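Local coordinates for gene 2 protein (Enterobacteria phage Sf6, PDB 5C12), which is the nuclease domain of the large terminase subunit, a metal-binding enzyme unit that probably cuts viral DNA during packaging, at residues K37-K42 with Y184-H189; Y101-D106 with R114-A119; L199-E204 with E212-E217; V237-K242 with P246-A251. The protein carries 1 engineered substitution. All coordinates share one frame; numbering follows the deposited sequence.

Overall arrangement
The domain has an RNase H-like layout, a mixed sheet with helices packed on it, and the four contacts sample its two ends and its metal-binding side. Contact 1 joins helices 35-39 and 168-189; contact 2, a short-range packing of strand 100-104 on helix 113-119, falls in the long span of chain between the two segments of contact 1, and its centre lies about 34 Å from that of contact 1, across the chain's centre. Contacts 3 and 4 come in turn after contact 1 has closed. Contact 3 adjoins contact 1 where Trp41 packs on Ser200, and touches contact 4 through Glu217, which accepts a probable hydrogen bond from Ala251 N. Contacts 2 and 4 approach to about 7 Å between nearest atoms, bringing Asp104 and Asn249 to the same metal-binding region.

Contact 1: K37-K42 with Y184-H189; sequences KKLGWK and YRAVVH
Leu39 and Val187 form the centre of this apolar contact, their side chains crossing at about a right angle. The CD1 methyl of Leu39 does most of the touching: it lies 3.7 Å from Val187 CG2 and 3.9 Å from Ala186 CB, so one methyl fills the angle between two neighbouring residues of the second helix. CG2 of Val187 can face Leu39 because CG1 takes the position anti to the backbone N (chi1 169°). The other methyl, CG1, meets the aliphatic chain of Lys38, with Lys38 CD 3.9 Å from Val187 CG1. Lys38 runs extended past the valine and carries its ammonium group on to the carbonyl oxygens of Thr33 and Ala31, which hold the end of the chain in place. Further out, Leu39 CD1 also sits at the edge of the Trp41 indole, in the plane of the ring, after the chain has turned at Gly40 with positive phi. Ala31 of helix 26-32 packs on Val187, and Met198 on Ala186. Far from the metal sites, this is helix-to-helix apolar packing, joining the end of the short helix 35-39 to the last turns of the long helix 168-189.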
loop_
_atom_site.group_PDB
_atom_site.type_symbol
_atom_site.label_atom_id
_atom_site.label_comp_id
_atom_site.label_asym_id
_atom_site.label_seq_id
_atom_site.Cartn_x
_atom_site.Cartn_y
_atom_site.Cartn_z
ATOM N N LYS A 37 -19.194 -0.754 -6.082
ATOM C CA LYS A 37 -20.325 -0.888 -6.985
ATOM C C LYS A 37 -21.275 -1.968 -6.515
ATOM O O LYS A 37 -22.492 -1.793 -6.577
ATOM C CB LYS A 37 -19.830 -1.179 -8.401
ATOM C CG LYS A 37 -19.014 -0.050 -8.982
ATOM C CD LYS A 37 -18.576 -0.330 -10.400
ATOM C CE LYS A 37 -17.981 0.915 -11.035
ATOM N NZ LYS A 37 -17.590 0.680 -12.451
ATOM N N LYS A 38 -20.725 -3.090 -6.056
ATOM C CA LYS A 38 -21.534 -4.217 -5.594
ATOM C C LYS A 38 -22.381 -3.842 -4.382
ATOM O O LYS A 38 -23.517 -4.298 -4.231
ATOM C CB LYS A 38 -20.634 -5.397 -5.230
ATOM C CG LYS A 38 -19.877 -6.006 -6.411
ATOM C CD LYS A 38 -18.800 -6.949 -5.912
ATOM C CE LYS A 38 -17.980 -7.519 -7.056
ATOM N NZ LYS A 38 -16.831 -8.294 -6.541
ATOM N N LEU A 39 -21.823 -3.010 -3.520
ATOM C CA LEU A 39 -22.456 -2.686 -2.254
ATOM C C LEU A 39 -23.116 -1.311 -2.246
ATOM O O LEU A 39 -23.805 -0.967 -1.296
ATOM C CB LEU A 39 -21.436 -2.769 -1.126
ATOM C CG LEU A 39 -20.827 -4.150 -0.888
ATOM C CD1 LEU A 39 -19.688 -4.069 0.126
ATOM C CD2 LEU A 39 -21.893 -5.125 -0.430
ATOM N N GLY A 40 -22.892 -0.521 -3.287
ATOM C CA GLY A 40 -23.596 0.737 -3.433
ATOM C C GLY A 40 -23.042 1.896 -2.619
ATOM O O GLY A 40 -23.804 2.635 -1.991
ATOM N N TRP A 41 -21.733 2.079 -2.640
ATOM C CA TRP A 41 -21.165 3.294 -2.058
ATOM C C TRP A 41 -20.121 3.921 -2.965
ATOM O O TRP A 41 -19.689 3.319 -3.943
ATOM C CB TRP A 41 -20.613 3.051 -0.655
ATOM C CG TRP A 41 -19.719 1.890 -0.509
ATOM C CD1 TRP A 41 -20.078 0.596 -0.227
ATOM C CD2 TRP A 41 -18.304 1.897 -0.615
ATOM N NE1 TRP A 41 -18.959 -0.197 -0.158
ATOM C CE2 TRP A 41 -17.857 0.585 -0.381
ATOM C CE3 TRP A 41 -17.358 2.894 -0.866
ATOM C CZ2 TRP A 41 -16.508 0.244 -0.407
ATOM C CZ3 TRP A 41 -16.032 2.542 -0.887
ATOM C CH2 TRP A 41 -15.620 1.234 -0.664
ATOM N N LYS A 42 -19.760 5.162 -2.641
ATOM C CA LYS A 42 -18.900 5.998 -3.476
ATOM C C LYS A 42 -17.658 6.384 -2.685
ATOM O O LYS A 42 -17.701 6.449 -1.460
ATOM C CB LYS A 42 -19.623 7.299 -3.857
ATOM C CG LYS A 42 -20.761 7.153 -4.849
ATOM C CD LYS A 42 -20.257 6.679 -6.208
ATOM C CE LYS A 42 -21.035 7.316 -7.364
ATOM N NZ LYS A 42 -22.500 7.054 -7.298
ATOM N N TYR A 184 -14.465 -8.520 1.968
ATOM C CA TYR A 184 -14.892 -9.869 1.611
ATOM C C TYR A 184 -16.118 -10.305 2.409
ATOM O O TYR A 184 -17.061 -10.852 1.857
ATOM C CB TYR A 184 -13.736 -10.845 1.817
ATOM C CG TYR A 184 -14.097 -12.287 1.704
ATOM C CD1 TYR A 184 -14.192 -12.902 0.467
ATOM C CD2 TYR A 184 -14.327 -13.043 2.841
ATOM C CE1 TYR A 184 -14.538 -14.244 0.366
ATOM C CE2 TYR A 184 -14.666 -14.370 2.754
ATOM C CZ TYR A 184 -14.773 -14.961 1.525
ATOM O OH TYR A 184 -15.105 -16.292 1.465
ATOM N N ARG A 185 -16.102 -10.091 3.719
ATOM C CA ARG A 185 -17.232 -10.498 4.546
ATOM C C ARG A 185 -18.500 -9.716 4.177
ATOM O O ARG A 185 -19.598 -10.239 4.206
ATOM C CB ARG A 185 -16.912 -10.336 6.029
ATOM C CG ARG A 185 -15.782 -11.238 6.533
ATOM C CD ARG A 185 -16.040 -12.731 6.367
ATOM N NE ARG A 185 -17.222 -13.199 7.092
ATOM C CZ ARG A 185 -17.534 -14.483 7.257
ATOM N NH1 ARG A 185 -16.740 -15.424 6.765
ATOM N NH2 ARG A 185 -18.622 -14.825 7.927
ATOM N N ALA A 186 -18.347 -8.453 3.801
ATOM C CA ALA A 186 -19.506 -7.668 3.415
ATOM C C ALA A 186 -20.072 -8.113 2.063
ATOM O O ALA A 186 -21.282 -8.252 1.900
ATOM C CB ALA A 186 -19.116 -6.194 3.349
ATOM N N VAL A 187 -19.182 -8.336 1.112
ATOM C CA VAL A 187 -19.563 -8.654 -0.260
ATOM C C VAL A 187 -20.094 -10.086 -0.366
ATOM O O VAL A 187 -21.097 -10.338 -1.045
ATOM C CB VAL A 187 -18.367 -8.479 -1.212
ATOM C CG1 VAL A 187 -18.670 -9.072 -2.602
ATOM C CG2 VAL A 187 -18.003 -7.021 -1.331
ATOM N N VAL A 188 -19.410 -11.020 0.285
ATOM C CA VAL A 188 -19.684 -12.451 0.097
ATOM C C VAL A 188 -20.575 -13.021 1.199
ATOM O O VAL A 188 -21.327 -13.962 0.965
ATOM C CB VAL A 188 -18.366 -13.268 -0.006
ATOM C CG1 VAL A 188 -18.629 -14.749 -0.161
ATOM C CG2 VAL A 188 -17.506 -12.762 -1.168
ATOM N N HIS A 189 -20.500 -12.469 2.410
ATOM C CA HIS A 189 -21.303 -12.969 3.525
ATOM C C HIS A 189 -22.381 -12.004 4.008
ATOM O O HIS A 189 -23.077 -12.290 4.968
ATOM C CB HIS A 189 -20.409 -13.361 4.688
ATOM C CG HIS A 189 -19.494 -14.500 4.378
ATOM N ND1 HIS A 189 -19.843 -15.814 4.622
ATOM C CD2 HIS A 189 -18.260 -14.528 3.826
ATOM C CE1 HIS A 189 -18.844 -16.598 4.250
ATOM N NE2 HIS A 189 -17.876 -15.845 3.765
#

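Contact 2: Y101-D106 with R114-A119; sequences YLWDGD and RQTTEA. With MG (magnesium ion), chain B.
Thr116 faces both Tyr101 and Trp103, and its CB splits the contact into an apolar and a polar branch. Thr116 CG2, anti to the backbone N, approaches the tyrosine ring obliquely, 3.6 Å from Tyr101 CE1, and stays 4.3 Å from Trp103 CZ3. OG1 turns back beside its own backbone N (chi1 -60°), where it is bonded to Leu112 O one helical turn earlier and accepts a hydrogen bond from a water 2.8 Å from Thr116 OG1. The same water is 2.8 Å from Tyr101 OH, in the plane of that ring, and rests over one face of the Trp103 indole, bridging strand and helix. Beyond the packing, Asp104 ends the strand: OD2 binds magnesium at 2.0 Å, while OD1 accepts Asp106 N at 2.9 Å from above the carboxylate plane, an Asx turn that helps to fix the metal ligand. The pairing belongs to the beta-alpha-beta unit of strand 100-104, helix 113-119 and strand 126-130, with a metal-binding aspartate at the strand's end, as in RNase H-like nucleases.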
loop_
_atom_site.group_PDB
_atom_site.type_symbol
_atom_site.label_atom_id
_atom_site.label_comp_id
_atom_site.label_asym_id
_atom_site.label_seq_id
_atom_site.Cartn_x
_atom_site.Cartn_y
_atom_site.Cartn_z
ATOM N N TYR A 101 1.173 12.231 -0.577
ATOM C CA TYR A 101 2.049 11.337 -1.314
ATOM C C TYR A 101 3.058 10.761 -0.346
ATOM O O TYR A 101 3.645 11.508 0.448
ATOM C CB TYR A 101 2.788 12.116 -2.370
ATOM C CG TYR A 101 3.878 11.404 -3.104
ATOM C CD1 TYR A 101 5.191 11.519 -2.715
ATOM C CD2 TYR A 101 3.604 10.678 -4.268
ATOM C CE1 TYR A 101 6.197 10.905 -3.404
ATOM C CE2 TYR A 101 4.607 10.064 -4.970
ATOM C CZ TYR A 101 5.912 10.178 -4.531
ATOM O OH TYR A 101 6.960 9.613 -5.218
ATOM N N LEU A 102 3.257 9.452 -0.421
ATOM C CA LEU A 102 4.289 8.765 0.343
ATOM C C LEU A 102 5.238 8.045 -0.589
ATOM O O LEU A 102 4.874 7.693 -1.718
ATOM C CB LEU A 102 3.685 7.763 1.321
ATOM C CG LEU A 102 2.643 8.313 2.297
ATOM C CD1 LEU A 102 1.253 8.130 1.706
ATOM C CD2 LEU A 102 2.734 7.606 3.644
ATOM N N TRP A 103 6.468 7.818 -0.135
ATOM C CA TRP A 103 7.363 6.961 -0.881
ATOM C C TRP A 103 8.271 6.218 0.068
ATOM O O TRP A 103 8.517 6.682 1.186
ATOM C CB TRP A 103 8.181 7.761 -1.905
ATOM C CG TRP A 103 9.405 8.423 -1.338
ATOM C CD1 TRP A 103 10.685 7.967 -1.421
ATOM C CD2 TRP A 103 9.467 9.666 -0.618
ATOM N NE1 TRP A 103 11.541 8.836 -0.782
ATOM C CE2 TRP A 103 10.812 9.878 -0.274
ATOM C CE3 TRP A 103 8.509 10.592 -0.206
ATOM C CZ2 TRP A 103 11.229 10.997 0.441
ATOM C CZ3 TRP A 103 8.916 11.683 0.526
ATOM C CH2 TRP A 103 10.267 11.887 0.831
ATOM N N ASP A 104 8.777 5.075 -0.375
ATOM C CA ASP A 104 9.653 4.251 0.434
ATOM C C ASP A 104 11.041 4.863 0.473
ATOM O O ASP A 104 11.730 4.958 -0.536
ATOM C CB ASP A 104 9.704 2.830 -0.125
ATOM C CG ASP A 104 10.653 1.923 0.618
ATOM O OD1 ASP A 104 11.128 2.271 1.718
ATOM O OD2 ASP A 104 10.945 0.834 0.086
ATOM N N GLY A 105 11.432 5.303 1.666
ATOM C CA GLY A 105 12.743 5.884 1.859
ATOM C C GLY A 105 13.688 5.023 2.661
ATOM O O GLY A 105 14.762 5.498 3.072
ATOM N N ASP A 106 13.329 3.759 2.868
ATOM C CA ASP A 106 14.116 2.873 3.730
ATOM C C ASP A 106 15.359 2.386 3.005
ATOM O O ASP A 106 16.290 1.871 3.631
ATOM C CB ASP A 106 13.287 1.669 4.178
ATOM C CG ASP A 106 13.290 1.461 5.685
ATOM O OD1 ASP A 106 13.913 2.252 6.406
ATOM O OD2 ASP A 106 12.637 0.499 6.149
ATOM N N ARG A 114 14.134 16.120 -1.553
ATOM C CA ARG A 114 14.268 17.391 -2.255
ATOM C C ARG A 114 13.552 17.359 -3.611
ATOM O O ARG A 114 12.786 18.261 -3.945
ATOM C CB ARG A 114 15.748 17.756 -2.433
ATOM C CG ARG A 114 15.954 18.949 -3.300
ATOM C CD ARG A 114 17.459 19.191 -3.580
ATOM N NE ARG A 114 17.587 19.381 -5.012
ATOM C CZ ARG A 114 18.278 18.601 -5.825
ATOM N NH1 ARG A 114 19.021 17.603 -5.355
ATOM N NH2 ARG A 114 18.318 18.884 -7.115
ATOM N N GLN A 115 13.775 16.304 -4.387
ATOM C CA GLN A 115 13.160 16.211 -5.697
ATOM C C GLN A 115 11.654 16.129 -5.562
ATOM O O GLN A 115 10.904 16.708 -6.346
ATOM C CB GLN A 115 13.680 14.993 -6.450
ATOM C CG GLN A 115 13.025 14.813 -7.802
ATOM C CD GLN A 115 13.519 13.586 -8.532
ATOM O OE1 GLN A 115 14.428 12.889 -8.067
ATOM N NE2 GLN A 115 12.943 13.334 -9.701
ATOM N N THR A 116 11.206 15.385 -4.567
ATOM C CA THR A 116 9.784 15.216 -4.353
ATOM C C THR A 116 9.114 16.528 -3.993
ATOM O O THR A 116 8.083 16.883 -4.574
ATOM C CB THR A 116 9.538 14.167 -3.285
ATOM O OG1 THR A 116 10.114 12.929 -3.715
ATOM C CG2 THR A 116 8.076 13.995 -3.025
ATOM N N THR A 117 9.705 17.272 -3.060
ATOM C CA THR A 117 9.114 18.547 -2.675
ATOM C C THR A 117 9.176 19.573 -3.814
ATOM O O THR A 117 8.237 20.339 -4.005
ATOM C CB THR A 117 9.727 19.100 -1.371
ATOM O OG1 THR A 117 11.136 19.232 -1.519
ATOM C CG2 THR A 117 9.420 18.168 -0.215
ATOM N N GLU A 118 10.245 19.553 -4.610
ATOM C CA GLU A 118 10.316 20.381 -5.817
ATOM C C GLU A 118 9.170 20.070 -6.771
ATOM O O GLU A 118 8.582 20.965 -7.388
ATOM C CB GLU A 118 11.659 20.181 -6.552
ATOM C CG GLU A 118 12.890 20.730 -5.828
ATOM C CD GLU A 118 14.226 20.381 -6.526
ATOM O OE1 GLU A 118 14.210 19.577 -7.489
ATOM O OE2 GLU A 118 15.293 20.903 -6.108
ATOM N N ALA A 119 8.838 18.792 -6.884
ATOM C CA ALA A 119 7.833 18.395 -7.848
ATOM C C ALA A 119 6.464 18.934 -7.464
ATOM O O ALA A 119 5.636 19.243 -8.331
ATOM C CB ALA A 119 7.797 16.892 -7.959
HETATM MG MG MG B . 10.709 -0.602 -1.319
HETATM O O HOH W 1 9.486 10.206 -4.178
HETATM O O HOH W 2 9.114 -1.156 -0.422
HETATM O O HOH W 3 10.970 -1.559 -2.684
#

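Contact 3: L199-E204 with E212-E217; sequences LSFDKE and EKLFAE
Phe201 and Phe215 make a T-shaped pair that packs strand 200-201, an outermost strand of the RNase H-like sheet, against helix 208-218. The edge of Phe215 is directed at the face of Phe201, with ring centroids 5.1 Å apart and planes at 67°. The approach is off-centre: Phe215 CE1 stands 3.7 Å above the Phe201 plane, displaced toward its rim. With CG beside the backbone N (chi1 -72°), Phe215 brings its ring closer to the strand than the direction of its first side-chain bond would suggest. Aliphatic packing comes from the preceding residue, Leu214, so neighbouring helix positions both engage the one phenylalanine. Leu29 of helix 26-32 packs on both rings, and Leu254 of helix 249-256 touches Phe201 and Leu214. A polar interaction follows in the chain: Asp202 is the N-cap of the short helix that follows the strand, its OD1 accepting from Ala205 N. On Leu214 it is CD2 that reaches the ring, obliquely, 3.6 Å from Phe201 CE1.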
loop_
_atom_site.group_PDB
_atom_site.type_symbol
_atom_site.label_atom_id
_atom_site.label_comp_id
_atom_site.label_asym_id
_atom_site.label_seq_id
_atom_site.Cartn_x
_atom_site.Cartn_y
_atom_site.Cartn_z
ATOM N N LEU A 199 -11.988 -1.704 1.420
ATOM C CA LEU A 199 -11.158 -1.270 0.308
ATOM C C LEU A 199 -11.737 -1.892 -0.949
ATOM O O LEU A 199 -11.983 -3.097 -0.989
ATOM C CB LEU A 199 -9.707 -1.699 0.483
ATOM C CG LEU A 199 -8.784 -0.930 -0.465
ATOM C CD1 LEU A 199 -8.680 0.538 -0.078
ATOM C CD2 LEU A 199 -7.408 -1.598 -0.497
ATOM N N SER A 200 -12.046 -1.051 -1.921
ATOM C CA SER A 200 -12.543 -1.460 -3.222
ATOM C C SER A 200 -11.519 -1.185 -4.300
ATOM O O SER A 200 -10.864 -0.140 -4.302
ATOM C CB SER A 200 -13.835 -0.718 -3.543
ATOM O OG SER A 200 -14.376 -1.151 -4.787
ATOM N N PHE A 201 -11.374 -2.107 -5.250
ATOM C CA PHE A 201 -10.590 -1.827 -6.439
ATOM C C PHE A 201 -11.482 -1.388 -7.601
ATOM O O PHE A 201 -12.331 -2.127 -8.050
ATOM C CB PHE A 201 -9.751 -3.042 -6.845
ATOM C CG PHE A 201 -8.807 -3.490 -5.773
ATOM C CD1 PHE A 201 -7.626 -2.808 -5.562
ATOM C CD2 PHE A 201 -9.113 -4.587 -4.980
ATOM C CE1 PHE A 201 -6.767 -3.202 -4.545
ATOM C CE2 PHE A 201 -8.269 -4.974 -3.970
ATOM C CZ PHE A 201 -7.084 -4.293 -3.764
ATOM N N ASP A 202 -11.310 -0.173 -8.076
ATOM C CA ASP A 202 -12.070 0.290 -9.234
ATOM C C ASP A 202 -11.464 -0.327 -10.493
ATOM O O ASP A 202 -10.499 0.193 -11.053
ATOM C CB ASP A 202 -12.057 1.808 -9.275
ATOM C CG ASP A 202 -12.978 2.377 -10.335
ATOM O OD1 ASP A 202 -13.236 1.705 -11.351
ATOM O OD2 ASP A 202 -13.423 3.524 -10.153
ATOM N N LYS A 203 -12.024 -1.451 -10.924
ATOM C CA LYS A 203 -11.421 -2.230 -11.981
ATOM C C LYS A 203 -11.349 -1.453 -13.298
ATOM O O LYS A 203 -10.340 -1.520 -13.997
ATOM C CB LYS A 203 -12.180 -3.552 -12.187
ATOM C CG LYS A 203 -11.577 -4.439 -13.290
ATOM C CD LYS A 203 -12.242 -5.801 -13.362
ATOM C CE LYS A 203 -11.547 -6.685 -14.390
ATOM N NZ LYS A 203 -12.143 -8.045 -14.459
ATOM N N GLU A 204 -12.393 -0.700 -13.627
ATOM C CA GLU A 204 -12.389 0.065 -14.868
ATOM C C GLU A 204 -11.302 1.133 -14.853
ATOM O O GLU A 204 -10.635 1.348 -15.855
ATOM C CB GLU A 204 -13.741 0.725 -15.108
ATOM C CG GLU A 204 -13.846 1.387 -16.473
ATOM C CD GLU A 204 -15.217 1.979 -16.736
ATOM O OE1 GLU A 204 -16.222 1.305 -16.425
ATOM O OE2 GLU A 204 -15.287 3.120 -17.244
ATOM N N GLU A 212 -4.571 -7.482 -12.013
ATOM C CA GLU A 212 -4.082 -8.859 -11.916
ATOM C C GLU A 212 -2.619 -8.901 -11.443
ATOM O O GLU A 212 -2.257 -9.756 -10.633
ATOM C CB GLU A 212 -4.220 -9.595 -13.249
ATOM C CG GLU A 212 -3.664 -11.005 -13.192
ATOM C CD GLU A 212 -4.237 -11.783 -12.021
ATOM O OE1 GLU A 212 -5.478 -11.730 -11.869
ATOM O OE2 GLU A 212 -3.465 -12.411 -11.246
ATOM N N LYS A 213 -1.777 -8.005 -11.945
ATOM C CA LYS A 213 -0.381 -7.988 -11.494
ATOM C C LYS A 213 -0.294 -7.674 -10.005
ATOM O O LYS A 213 0.480 -8.307 -9.260
ATOM C CB LYS A 213 0.451 -6.944 -12.270
ATOM C CG LYS A 213 0.657 -7.263 -13.733
ATOM C CD LYS A 213 1.812 -6.420 -14.256
ATOM C CE LYS A 213 2.093 -6.673 -15.701
ATOM N NZ LYS A 213 3.467 -6.184 -16.036
ATOM N N LEU A 214 -1.088 -6.705 -9.559
ATOM C CA LEU A 214 -1.144 -6.350 -8.149
ATOM C C LEU A 214 -1.570 -7.567 -7.319
ATOM O O LEU A 214 -0.955 -7.887 -6.302
ATOM C CB LEU A 214 -2.116 -5.210 -7.911
ATOM C CG LEU A 214 -2.440 -4.937 -6.443
ATOM C CD1 LEU A 214 -1.259 -4.300 -5.741
ATOM C CD2 LEU A 214 -3.718 -4.083 -6.281
ATOM N N PHE A 215 -2.637 -8.228 -7.753
ATOM C CA PHE A 215 -3.153 -9.344 -6.994
ATOM C C PHE A 215 -2.131 -10.467 -6.859
ATOM O O PHE A 215 -2.030 -11.100 -5.805
ATOM C CB PHE A 215 -4.429 -9.882 -7.637
ATOM C CG PHE A 215 -5.631 -8.986 -7.480
ATOM C CD1 PHE A 215 -5.559 -7.761 -6.847
ATOM C CD2 PHE A 215 -6.865 -9.399 -7.962
ATOM C CE1 PHE A 215 -6.689 -6.966 -6.701
ATOM C CE2 PHE A 215 -7.984 -8.608 -7.809
ATOM C CZ PHE A 215 -7.910 -7.403 -7.179
ATOM N N ALA A 216 -1.392 -10.728 -7.929
ATOM C CA ALA A 216 -0.382 -11.775 -7.924
ATOM C C ALA A 216 0.757 -11.451 -6.967
ATOM O O ALA A 216 1.439 -12.353 -6.495
ATOM C CB ALA A 216 0.165 -11.990 -9.309
ATOM N N GLU A 217 0.994 -10.162 -6.725
ATOM C CA GLU A 217 1.984 -9.750 -5.746
ATOM C C GLU A 217 1.427 -9.823 -4.339
ATOM O O GLU A 217 2.081 -10.335 -3.433
ATOM C CB GLU A 217 2.503 -8.324 -6.042
ATOM C CG GLU A 217 3.356 -8.229 -7.292
ATOM C CD GLU A 217 3.996 -6.843 -7.496
ATOM O OE1 GLU A 217 3.800 -5.965 -6.624
ATOM O OE2 GLU A 217 4.675 -6.676 -8.530
#

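Contact 4: V237-K242 with P246-A251; sequences VEMKQK and PSPNLA
Met239 and Pro248 supply the buried side of this contact, the sulfur of the one reaching the ring of the other, with Met239 SD 4.1 Å from Pro248 CG. Gln220, Met234 and Ile245 also pack on the methionine, and Ile221 on the proline. Pro248 is the centre of an inverse gamma turn and the N-cap residue of helix 249-256, with a weak bond from Asn249 N to Ser247 O; the turn thus leads directly into a helix whose first residues include Asn249 and Asp252, both manganese ligands in structures of this protein. The other side is more exposed and carries a polar group. Lys240 starts anti to its backbone N, then bends at chi2 (109°) and chi3, swinging its ammonium group over Ser247. There Lys240 NZ lies 3.4 Å from Ser247 CB, and 3.3 Å from Ser247 N, but as both nitrogens are donors no hydrogen bond results. Ser247 OG is hydrogen-bonded to Asp55 OD2, a carboxylate that binds magnesium in other structures of the protein.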
loop_
_atom_site.group_PDB
_atom_site.type_symbol
_atom_site.label_atom_id
_atom_site.label_comp_id
_atom_site.label_asym_id
_atom_site.label_seq_id
_atom_site.Cartn_x
_atom_site.Cartn_y
_atom_site.Cartn_z
ATOM N N VAL A 237 14.003 -8.966 0.224
ATOM C CA VAL A 237 15.239 -9.712 0.028
ATOM C C VAL A 237 15.023 -11.173 0.392
ATOM O O VAL A 237 15.459 -12.079 -0.319
ATOM C CB VAL A 237 16.407 -9.126 0.846
ATOM C CG1 VAL A 237 17.606 -10.061 0.795
ATOM C CG2 VAL A 237 16.787 -7.759 0.310
ATOM N N GLU A 238 14.306 -11.399 1.484
ATOM C CA GLU A 238 13.996 -12.752 1.904
ATOM C C GLU A 238 13.083 -13.453 0.905
ATOM O O GLU A 238 13.277 -14.627 0.594
ATOM C CB GLU A 238 13.351 -12.727 3.281
ATOM C CG GLU A 238 14.311 -12.328 4.377
ATOM C CD GLU A 238 13.639 -12.202 5.723
ATOM O OE1 GLU A 238 12.548 -11.592 5.799
ATOM O OE2 GLU A 238 14.206 -12.716 6.710
ATOM N N MET A 239 12.084 -12.735 0.405
ATOM C CA MET A 239 11.152 -13.320 -0.554
ATOM C C MET A 239 11.918 -13.791 -1.776
ATOM O O MET A 239 11.658 -14.869 -2.310
ATOM C CB MET A 239 10.090 -12.311 -0.966
ATOM C CG MET A 239 9.147 -11.915 0.153
ATOM S SD MET A 239 8.041 -10.562 -0.306
ATOM C CE MET A 239 6.903 -11.418 -1.385
ATOM N N LYS A 240 12.865 -12.968 -2.208
ATOM C CA LYS A 240 13.684 -13.260 -3.379
ATOM C C LYS A 240 14.551 -14.493 -3.159
ATOM O O LYS A 240 14.529 -15.446 -3.940
ATOM C CB LYS A 240 14.582 -12.061 -3.666
ATOM C CG LYS A 240 15.127 -11.978 -5.087
ATOM C CD LYS A 240 14.465 -10.841 -5.863
ATOM C CE LYS A 240 14.594 -9.499 -5.138
ATOM N NZ LYS A 240 13.763 -8.443 -5.756
ATOM N N GLN A 241 15.320 -14.472 -2.080
ATOM C CA GLN A 241 16.351 -15.477 -1.878
ATOM C C GLN A 241 15.766 -16.807 -1.418
ATOM O O GLN A 241 16.264 -17.865 -1.784
ATOM C CB GLN A 241 17.392 -14.962 -0.884
ATOM C CG GLN A 241 18.105 -13.698 -1.359
ATOM C CD GLN A 241 19.075 -13.144 -0.330
ATOM O OE1 GLN A 241 19.005 -13.478 0.853
ATOM N NE2 GLN A 241 19.991 -12.292 -0.781
ATOM N N LYS A 242 14.697 -16.754 -0.635
ATOM C CA LYS A 242 14.104 -17.971 -0.087
ATOM C C LYS A 242 13.096 -18.617 -1.033
ATOM O O LYS A 242 13.012 -19.844 -1.119
ATOM C CB LYS A 242 13.428 -17.676 1.253
ATOM C CG LYS A 242 12.814 -18.900 1.920
ATOM C CD LYS A 242 12.277 -18.564 3.306
ATOM C CE LYS A 242 11.652 -19.778 3.976
ATOM N NZ LYS A 242 11.140 -19.452 5.337
ATOM N N PRO A 246 10.009 -12.054 -7.160
ATOM C CA PRO A 246 10.519 -10.708 -7.420
ATOM C C PRO A 246 9.930 -9.693 -6.450
ATOM O O PRO A 246 8.918 -9.948 -5.792
ATOM C CB PRO A 246 10.071 -10.422 -8.861
ATOM C CG PRO A 246 8.984 -11.376 -9.140
ATOM C CD PRO A 246 9.213 -12.578 -8.285
ATOM N N SER A 247 10.567 -8.533 -6.378
ATOM C CA SER A 247 10.164 -7.512 -5.421
ATOM C C SER A 247 8.733 -7.073 -5.726
ATOM O O SER A 247 8.406 -6.775 -6.877
ATOM C CB SER A 247 11.117 -6.326 -5.492
ATOM O OG SER A 247 10.981 -5.522 -4.335
ATOM N N PRO A 248 7.873 -7.048 -4.695
ATOM C CA PRO A 248 6.453 -6.760 -4.909
ATOM C C PRO A 248 6.164 -5.269 -4.831
ATOM O O PRO A 248 5.522 -4.798 -3.888
ATOM C CB PRO A 248 5.789 -7.533 -3.772
ATOM C CG PRO A 248 6.771 -7.405 -2.636
ATOM C CD PRO A 248 8.130 -7.491 -3.307
ATOM N N ASN A 249 6.641 -4.526 -5.826
ATOM C CA ASN A 249 6.577 -3.072 -5.745
ATOM C C ASN A 249 5.178 -2.497 -5.846
ATOM O O ASN A 249 4.902 -1.439 -5.275
ATOM C CB ASN A 249 7.427 -2.432 -6.820
ATOM C CG ASN A 249 8.746 -3.123 -7.002
ATOM O OD1 ASN A 249 9.655 -2.905 -6.234
ATOM N ND2 ASN A 249 8.856 -3.966 -8.030
ATOM N N LEU A 250 4.284 -3.161 -6.587
ATOM C CA LEU A 250 2.906 -2.689 -6.666
ATOM C C LEU A 250 2.207 -2.892 -5.318
ATOM O O LEU A 250 1.503 -1.999 -4.826
ATOM C CB LEU A 250 2.125 -3.417 -7.765
ATOM C CG LEU A 250 2.686 -3.376 -9.169
ATOM C CD1 LEU A 250 1.841 -4.280 -10.043
ATOM C CD2 LEU A 250 2.694 -1.946 -9.673
ATOM N N ALA A 251 2.391 -4.080 -4.728
ATOM C CA ALA A 251 1.849 -4.372 -3.398
ATOM C C ALA A 251 2.358 -3.392 -2.359
ATOM O O ALA A 251 1.595 -2.897 -1.547
ATOM C CB ALA A 251 2.190 -5.810 -2.968
#